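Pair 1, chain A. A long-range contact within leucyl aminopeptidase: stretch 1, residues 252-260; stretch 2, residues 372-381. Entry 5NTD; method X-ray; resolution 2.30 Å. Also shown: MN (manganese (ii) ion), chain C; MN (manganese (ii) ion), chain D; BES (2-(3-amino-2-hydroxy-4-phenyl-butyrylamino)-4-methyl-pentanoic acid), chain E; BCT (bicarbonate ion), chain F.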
# COMPACT_ATOMS: atom_id res chain seq x y z
N GLY A 252 30.73 -17.04 -20.41
CA GLY A 252 30.38 -15.61 -20.63
C GLY A 252 28.90 -15.32 -20.73
O GLY A 252 28.51 -14.21 -21.05
N TYR A 253 28.07 -16.31 -20.40
CA TYR A 253 26.61 -16.14 -20.41
C TYR A 253 26.11 -15.57 -19.08
O TYR A 253 25.36 -16.21 -18.33
CB TYR A 253 25.91 -17.47 -20.72
CG TYR A 253 26.14 -17.93 -22.14
CD1 TYR A 253 25.30 -17.54 -23.18
CD2 TYR A 253 27.21 -18.81 -22.45
CE1 TYR A 253 25.50 -18.00 -24.48
CE2 TYR A 253 27.43 -19.26 -23.75
CZ TYR A 253 26.57 -18.85 -24.77
OH TYR A 253 26.79 -19.23 -26.06
N GLY A 254 26.55 -14.36 -18.81
CA GLY A 254 26.35 -13.72 -17.50
C GLY A 254 24.90 -13.44 -17.17
O GLY A 254 24.50 -13.42 -16.00
N GLY A 255 24.10 -13.24 -18.20
CA GLY A 255 22.67 -12.91 -18.00
C GLY A 255 21.85 -14.04 -17.44
O GLY A 255 21.36 -14.01 -16.34
N ILE A 256 21.80 -15.12 -18.20
CA ILE A 256 21.09 -16.32 -17.75
C ILE A 256 21.74 -16.93 -16.50
O ILE A 256 21.06 -17.45 -15.63
CB ILE A 256 20.90 -17.39 -18.88
CG1 ILE A 256 20.07 -18.55 -18.35
CG2 ILE A 256 22.22 -17.87 -19.45
CD1 ILE A 256 19.52 -19.43 -19.45
N TYR A 257 23.05 -16.90 -16.43
CA TYR A 257 23.75 -17.43 -15.23
C TYR A 257 23.31 -16.65 -13.98
O TYR A 257 22.91 -17.25 -12.99
CB TYR A 257 25.30 -17.38 -15.36
CG TYR A 257 25.96 -17.73 -14.07
CD1 TYR A 257 25.91 -19.03 -13.58
CD2 TYR A 257 26.59 -16.76 -13.30
CE1 TYR A 257 26.48 -19.34 -12.36
CE2 TYR A 257 27.18 -17.08 -12.07
CZ TYR A 257 27.10 -18.36 -11.61
OH TYR A 257 27.66 -18.69 -10.39
N SER A 258 23.37 -15.34 -14.06
CA SER A 258 23.08 -14.48 -12.90
C SER A 258 21.62 -14.61 -12.45
O SER A 258 21.34 -14.69 -11.26
CB SER A 258 23.36 -13.02 -13.19
OG SER A 258 24.73 -12.81 -13.40
N VAL A 259 20.71 -14.68 -13.41
CA VAL A 259 19.28 -14.83 -13.11
C VAL A 259 19.01 -16.15 -12.43
O VAL A 259 18.27 -16.23 -11.43
CB VAL A 259 18.43 -14.73 -14.37
CG1 VAL A 259 17.01 -15.20 -14.11
CG2 VAL A 259 18.42 -13.31 -14.87
N GLY A 260 19.63 -17.19 -12.94
CA GLY A 260 19.32 -18.57 -12.48
C GLY A 260 20.11 -19.14 -11.31
O GLY A 260 19.74 -20.18 -10.76
N ALA A 372 12.65 -8.12 -13.45
CA ALA A 372 12.82 -7.98 -14.92
C ALA A 372 13.94 -8.91 -15.44
O ALA A 372 14.94 -8.49 -16.02
CB ALA A 372 13.10 -6.54 -15.31
N GLU A 373 13.72 -10.18 -15.18
CA GLU A 373 14.71 -11.26 -15.43
C GLU A 373 14.65 -11.79 -16.86
O GLU A 373 15.63 -12.24 -17.41
CB GLU A 373 14.50 -12.40 -14.45
CG GLU A 373 13.40 -13.45 -14.76
CD GLU A 373 11.95 -12.99 -14.68
OE1 GLU A 373 11.06 -13.64 -15.35
OE2 GLU A 373 11.65 -11.99 -13.92
N GLY A 374 13.47 -11.74 -17.43
CA GLY A 374 13.18 -12.38 -18.69
C GLY A 374 13.99 -11.78 -19.80
O GLY A 374 14.59 -12.48 -20.60
N ARG A 375 14.02 -10.47 -19.83
CA ARG A 375 14.72 -9.78 -20.88
C ARG A 375 16.21 -10.06 -20.83
O ARG A 375 16.90 -10.07 -21.85
CB ARG A 375 14.42 -8.28 -20.84
CG ARG A 375 15.06 -7.57 -19.67
CD ARG A 375 14.44 -6.19 -19.49
NE ARG A 375 13.05 -6.30 -19.03
CZ ARG A 375 12.21 -5.28 -18.97
NH1 ARG A 375 12.60 -4.07 -19.35
NH2 ARG A 375 10.99 -5.48 -18.59
N ILE A 376 16.71 -10.28 -19.62
CA ILE A 376 18.15 -10.58 -19.41
C ILE A 376 18.50 -11.95 -19.99
O ILE A 376 19.44 -12.15 -20.72
CB ILE A 376 18.51 -10.53 -17.92
CG1 ILE A 376 18.44 -9.07 -17.43
CG2 ILE A 376 19.89 -11.11 -17.69
CD1 ILE A 376 18.61 -8.90 -15.95
N VAL A 377 17.70 -12.89 -19.61
CA VAL A 377 17.84 -14.27 -20.02
C VAL A 377 17.73 -14.38 -21.57
O VAL A 377 18.50 -15.02 -22.25
CB VAL A 377 16.78 -15.04 -19.20
CG1 VAL A 377 15.89 -15.91 -20.00
CG2 VAL A 377 17.43 -15.72 -18.02
N LEU A 378 16.77 -13.66 -22.11
CA LEU A 378 16.56 -13.61 -23.55
C LEU A 378 17.69 -12.91 -24.27
O LEU A 378 17.99 -13.21 -25.43
CB LEU A 378 15.23 -12.92 -23.87
CG LEU A 378 13.98 -13.71 -23.48
CD1 LEU A 378 12.76 -12.82 -23.51
CD2 LEU A 378 13.79 -14.91 -24.40
N GLY A 379 18.29 -11.94 -23.61
CA GLY A 379 19.45 -11.23 -24.20
C GLY A 379 20.60 -12.19 -24.51
O GLY A 379 21.22 -12.15 -25.58
N ASP A 380 20.85 -13.08 -23.58
CA ASP A 380 21.85 -14.13 -23.78
C ASP A 380 21.38 -15.14 -24.86
O ASP A 380 22.16 -15.59 -25.67
CB ASP A 380 22.16 -14.84 -22.47
CG ASP A 380 23.24 -14.13 -21.67
OD1 ASP A 380 23.87 -13.18 -22.21
OD2 ASP A 380 23.51 -14.55 -20.53
N GLY A 381 20.10 -15.46 -24.83
CA GLY A 381 19.47 -16.37 -25.81
C GLY A 381 19.60 -15.89 -27.25
O GLY A 381 20.04 -16.63 -28.11
MN MN C . 9.11 -13.48 -15.52
MN MN D . 9.88 -11.29 -13.34
N2 BES E . 7.17 -13.02 -15.84
C1 BES E . 6.80 -11.64 -15.51
C6 BES E . 5.74 -11.05 -16.47
C7 BES E . 4.30 -11.38 -16.20
C8 BES E . 3.73 -12.56 -16.67
C12 BES E . 3.48 -10.49 -15.51
C9 BES E . 2.40 -12.86 -16.43
C11 BES E . 2.13 -10.79 -15.26
C10 BES E . 1.59 -11.98 -15.71
C2 BES E . 8.12 -10.83 -15.54
O2 BES E . 9.31 -11.60 -15.19
C3 BES E . 7.99 -9.72 -14.54
O3 BES E . 8.36 -10.05 -13.38
N1 BES E . 7.55 -8.56 -15.05
C4 BES E . 7.35 -7.35 -14.32
C13 BES E . 8.59 -6.46 -14.33
C14 BES E . 8.59 -5.35 -13.28
C15 BES E . 8.19 -5.73 -11.86
C16 BES E . 9.98 -4.77 -13.19
C5 BES E . 6.23 -6.55 -14.91
O1 BES E . 5.46 -6.00 -14.13
O4 BES E . 6.12 -6.46 -16.13
C BCT F . 11.09 -9.07 -17.68
O1 BCT F . 11.09 -10.33 -17.19
O2 BCT F . 12.01 -8.60 -18.35
O3 BCT F . 10.13 -8.30 -17.42

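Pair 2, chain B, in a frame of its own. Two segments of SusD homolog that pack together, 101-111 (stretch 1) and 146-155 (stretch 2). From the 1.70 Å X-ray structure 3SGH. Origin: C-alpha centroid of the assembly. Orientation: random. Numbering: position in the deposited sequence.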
# COMPACT_ATOMS: atom_id res chain seq x y z
N ILE B 101 -9.19 14.11 19.51
CA ILE B 101 -10.07 13.94 18.35
C ILE B 101 -9.46 14.73 17.19
O ILE B 101 -9.45 14.24 16.07
CB ILE B 101 -11.55 14.32 18.62
CG1 ILE B 101 -12.07 13.48 19.80
CG2 ILE B 101 -12.41 14.20 17.37
CD1 ILE B 101 -11.89 11.95 19.66
N TYR B 102 -8.89 15.91 17.46
CA TYR B 102 -8.21 16.66 16.43
C TYR B 102 -6.96 15.93 15.96
O TYR B 102 -6.70 15.87 14.76
CB TYR B 102 -7.84 18.06 16.92
CG TYR B 102 -7.11 18.85 15.90
CD1 TYR B 102 -7.72 19.20 14.69
CD2 TYR B 102 -5.80 19.30 16.12
CE1 TYR B 102 -7.06 19.95 13.74
CE2 TYR B 102 -5.14 20.07 15.16
CZ TYR B 102 -5.79 20.39 13.99
OH TYR B 102 -5.14 21.16 13.02
N ALA B 103 -6.17 15.40 16.91
CA ALA B 103 -5.00 14.60 16.58
C ALA B 103 -5.40 13.46 15.64
O ALA B 103 -4.73 13.20 14.63
CB ALA B 103 -4.37 14.06 17.84
N MSE B 104 -6.48 12.75 15.97
CA MSE B 104 -6.92 11.64 15.12
C MSE B 104 -7.37 12.09 13.75
O MSE B 104 -7.20 11.38 12.77
CB MSE B 104 -8.00 10.79 15.81
CG MSE B 104 -7.47 10.05 17.02
SE MSE B 104 -6.16 8.76 16.61
CE MSE B 104 -6.99 8.03 14.98
N ALA B 105 -7.97 13.29 13.66
CA ALA B 105 -8.40 13.84 12.37
C ALA B 105 -7.17 14.18 11.51
O ALA B 105 -7.13 13.89 10.33
CB ALA B 105 -9.32 15.05 12.56
N GLN B 106 -6.14 14.71 12.15
CA GLN B 106 -4.88 15.01 11.47
C GLN B 106 -4.19 13.74 10.97
O GLN B 106 -3.74 13.68 9.82
CB GLN B 106 -3.94 15.70 12.45
CG GLN B 106 -4.25 17.14 12.66
CD GLN B 106 -3.11 17.86 13.36
OE1 GLN B 106 -2.69 17.45 14.44
NE2 GLN B 106 -2.60 18.90 12.73
N LEU B 107 -4.09 12.77 11.85
CA LEU B 107 -3.47 11.47 11.48
C LEU B 107 -4.21 10.79 10.30
O LEU B 107 -3.61 10.27 9.38
CB LEU B 107 -3.42 10.57 12.68
CG LEU B 107 -2.90 9.14 12.45
CD1 LEU B 107 -1.44 9.13 11.96
CD2 LEU B 107 -3.06 8.35 13.80
N THR B 108 -5.52 10.81 10.36
CA THR B 108 -6.34 10.17 9.37
C THR B 108 -6.27 10.89 8.01
O THR B 108 -6.17 10.21 6.96
CB THR B 108 -7.79 9.99 9.88
OG1 THR B 108 -7.79 9.31 11.15
CG2 THR B 108 -8.60 9.15 8.88
N ARG B 109 -6.28 12.22 8.03
CA ARG B 109 -6.03 13.03 6.84
C ARG B 109 -4.67 12.75 6.24
O ARG B 109 -4.57 12.50 5.07
CB ARG B 109 -6.10 14.50 7.19
CG ARG B 109 -5.99 15.47 6.02
CD ARG B 109 -6.03 16.85 6.51
NE ARG B 109 -5.89 17.82 5.43
CZ ARG B 109 -5.38 19.04 5.56
NH1 ARG B 109 -4.82 19.44 6.71
NH2 ARG B 109 -5.37 19.82 4.49
N VAL B 110 -3.62 12.75 7.08
CA VAL B 110 -2.30 12.42 6.58
C VAL B 110 -2.33 11.01 5.96
O VAL B 110 -1.75 10.82 4.90
CB VAL B 110 -1.20 12.54 7.65
CG1 VAL B 110 0.13 11.84 7.15
CG2 VAL B 110 -0.94 14.04 8.09
N TYR B 111 -2.97 10.02 6.59
CA TYR B 111 -2.97 8.62 6.06
C TYR B 111 -3.55 8.59 4.64
O TYR B 111 -2.98 8.00 3.70
CB TYR B 111 -3.75 7.62 6.96
CG TYR B 111 -3.38 6.21 6.57
CD1 TYR B 111 -4.07 5.51 5.56
CD2 TYR B 111 -2.28 5.60 7.16
CE1 TYR B 111 -3.65 4.22 5.19
CE2 TYR B 111 -1.88 4.34 6.80
CZ TYR B 111 -2.57 3.65 5.82
OH TYR B 111 -2.11 2.40 5.46
N ALA B 146 4.66 19.21 4.70
CA ALA B 146 3.46 19.60 5.42
C ALA B 146 2.83 18.44 6.17
O ALA B 146 2.41 18.62 7.31
CB ALA B 146 2.42 20.23 4.49
N MSE B 147 2.75 17.26 5.52
CA MSE B 147 2.16 16.07 6.15
C MSE B 147 3.02 15.60 7.32
O MSE B 147 2.46 15.23 8.36
CB MSE B 147 1.88 14.94 5.14
CG MSE B 147 0.83 15.26 4.15
SE MSE B 147 0.35 13.76 3.04
CE MSE B 147 2.04 13.70 2.09
N PHE B 148 4.35 15.61 7.20
CA PHE B 148 5.23 15.31 8.35
C PHE B 148 4.95 16.28 9.52
O PHE B 148 4.85 15.86 10.68
CB PHE B 148 6.73 15.35 7.98
CG PHE B 148 7.25 14.10 7.30
CD1 PHE B 148 7.38 12.92 8.01
CD2 PHE B 148 7.60 14.10 5.94
CE1 PHE B 148 7.84 11.77 7.44
CE2 PHE B 148 8.08 12.95 5.35
CZ PHE B 148 8.21 11.77 6.10
N ASP B 149 4.82 17.56 9.21
CA ASP B 149 4.49 18.56 10.23
C ASP B 149 3.18 18.27 10.97
O ASP B 149 3.12 18.35 12.20
CB ASP B 149 4.50 19.98 9.65
CG ASP B 149 5.89 20.42 9.16
OD1 ASP B 149 6.90 19.80 9.55
OD2 ASP B 149 5.95 21.39 8.37
N ASP B 150 2.12 17.92 10.23
CA ASP B 150 0.83 17.69 10.85
C ASP B 150 0.90 16.39 11.66
O ASP B 150 0.34 16.28 12.75
CB ASP B 150 -0.25 17.64 9.79
CG ASP B 150 -0.62 19.03 9.24
OD1 ASP B 150 -0.33 20.05 9.91
OD2 ASP B 150 -1.24 19.10 8.17
N LEU B 151 1.62 15.43 11.12
CA LEU B 151 1.74 14.13 11.78
C LEU B 151 2.51 14.35 13.09
O LEU B 151 2.16 13.79 14.11
CB LEU B 151 2.45 13.13 10.85
CG LEU B 151 2.63 11.72 11.43
CD1 LEU B 151 1.33 11.11 11.88
CD2 LEU B 151 3.33 10.82 10.37
N ASP B 152 3.54 15.21 13.09
CA ASP B 152 4.27 15.47 14.35
C ASP B 152 3.38 16.10 15.42
O ASP B 152 3.52 15.84 16.63
CB ASP B 152 5.49 16.37 14.08
CG ASP B 152 6.67 15.60 13.47
OD1 ASP B 152 6.72 14.35 13.64
OD2 ASP B 152 7.57 16.24 12.84
N ASN B 153 2.48 16.97 14.98
CA ASN B 153 1.54 17.61 15.87
C ASN B 153 0.61 16.56 16.49
O ASN B 153 0.39 16.58 17.67
CB ASN B 153 0.69 18.62 15.12
CG ASN B 153 -0.16 19.48 16.07
OD1 ASN B 153 0.40 20.33 16.79
ND2 ASN B 153 -1.50 19.25 16.10
N ALA B 154 0.11 15.63 15.67
CA ALA B 154 -0.73 14.54 16.15
C ALA B 154 0.01 13.66 17.15
O ALA B 154 -0.54 13.31 18.23
CB ALA B 154 -1.23 13.73 15.00
N ILE B 155 1.27 13.35 16.84
CA ILE B 155 2.14 12.56 17.71
C ILE B 155 2.31 13.23 19.07
O ILE B 155 2.23 12.55 20.10
CB ILE B 155 3.53 12.23 17.04
CG1 ILE B 155 3.31 11.21 15.92
CG2 ILE B 155 4.52 11.76 18.08
CD1 ILE B 155 4.50 11.03 14.94
O HOH W 1 -0.45 20.81 12.72
O HOH W 2 -3.61 16.77 8.35

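What geometry do the two contacts share? In each, two helices from one chain run roughly antiparallel, with 144° between their directions in pair 1 and 148° in pair 2. Their axes approach to 7.4 Å and 8.5 Å respectively. The backbones of 14 central residues superpose with an RMSD of 0.7 Å. One difference is plain: stretch 1 of pair 1 begins its helix just after Tyr A253, at the N-cap position, whereas the matching Met B104 lies within a continuous helix.

Which positions match most closely in their packing? Val A259 and Val B110 coincide, both with CA-to-CB toward the other helix and both in the t rotamer. Val A259 CG1 lies 3.8 Å from Glu A373 CB, and Val B110 CG1 lies 4.1 Å from CB of Met B147, the residue matched to Glu A373. A second shared apolar pair is Ile A256 with Val A377, matched by Leu B107 with Leu B151. Ile A256 CG1 is 3.9 Å from Val A377 CG2; the leucines meet at their tips, with Leu B107 CD1 3.4 Å from Leu B151 CD1.

How do the helices meet where Gly A255 matches Gln B106? In pair 1 the glycine lets the other helix come close: its CA is 3.3 Å from Ile A376 CG2, and a CB here would clash with Asp A380 OD2 and Ile A376 O. Pair 2 has room for a long side chain, and Gln B106 OE1 accepts a nearly straight hydrogen bond from Asn B153 ND2 at 2.7 Å. Gln B106 also reaches Asp B150, matched to Ile A376, through a water bonded to Gln B106 NE2 and Asp B150 OD1, each at 2.9 Å.

What does Asp A380 do that the matching Ala B154 does not? Asp A380 OD2 accepts a hydrogen bond from Ile A256 N at 2.9 Å and a weak one from Gly A255 N at 2.7 Å. Ala B154 instead offers a small apolar surface, its CB 4.2 Å from Ala B103 CB.

Where does charge enter each contact? In pair 1 the Asp A380 carboxylate meets backbone NH groups at the first turn of the opposing helix, while Glu A373 directs its end away to the metals: Glu A373 OE1 binds MN of chain C and OE2 binds MN of chain D, each at 2.0 Å. In pair 2 an acid faces a base: Arg B109 NH1 and Asp B150 OD2 form a long salt bridge at 3.9 Å, without an N-H pointing at the oxygen.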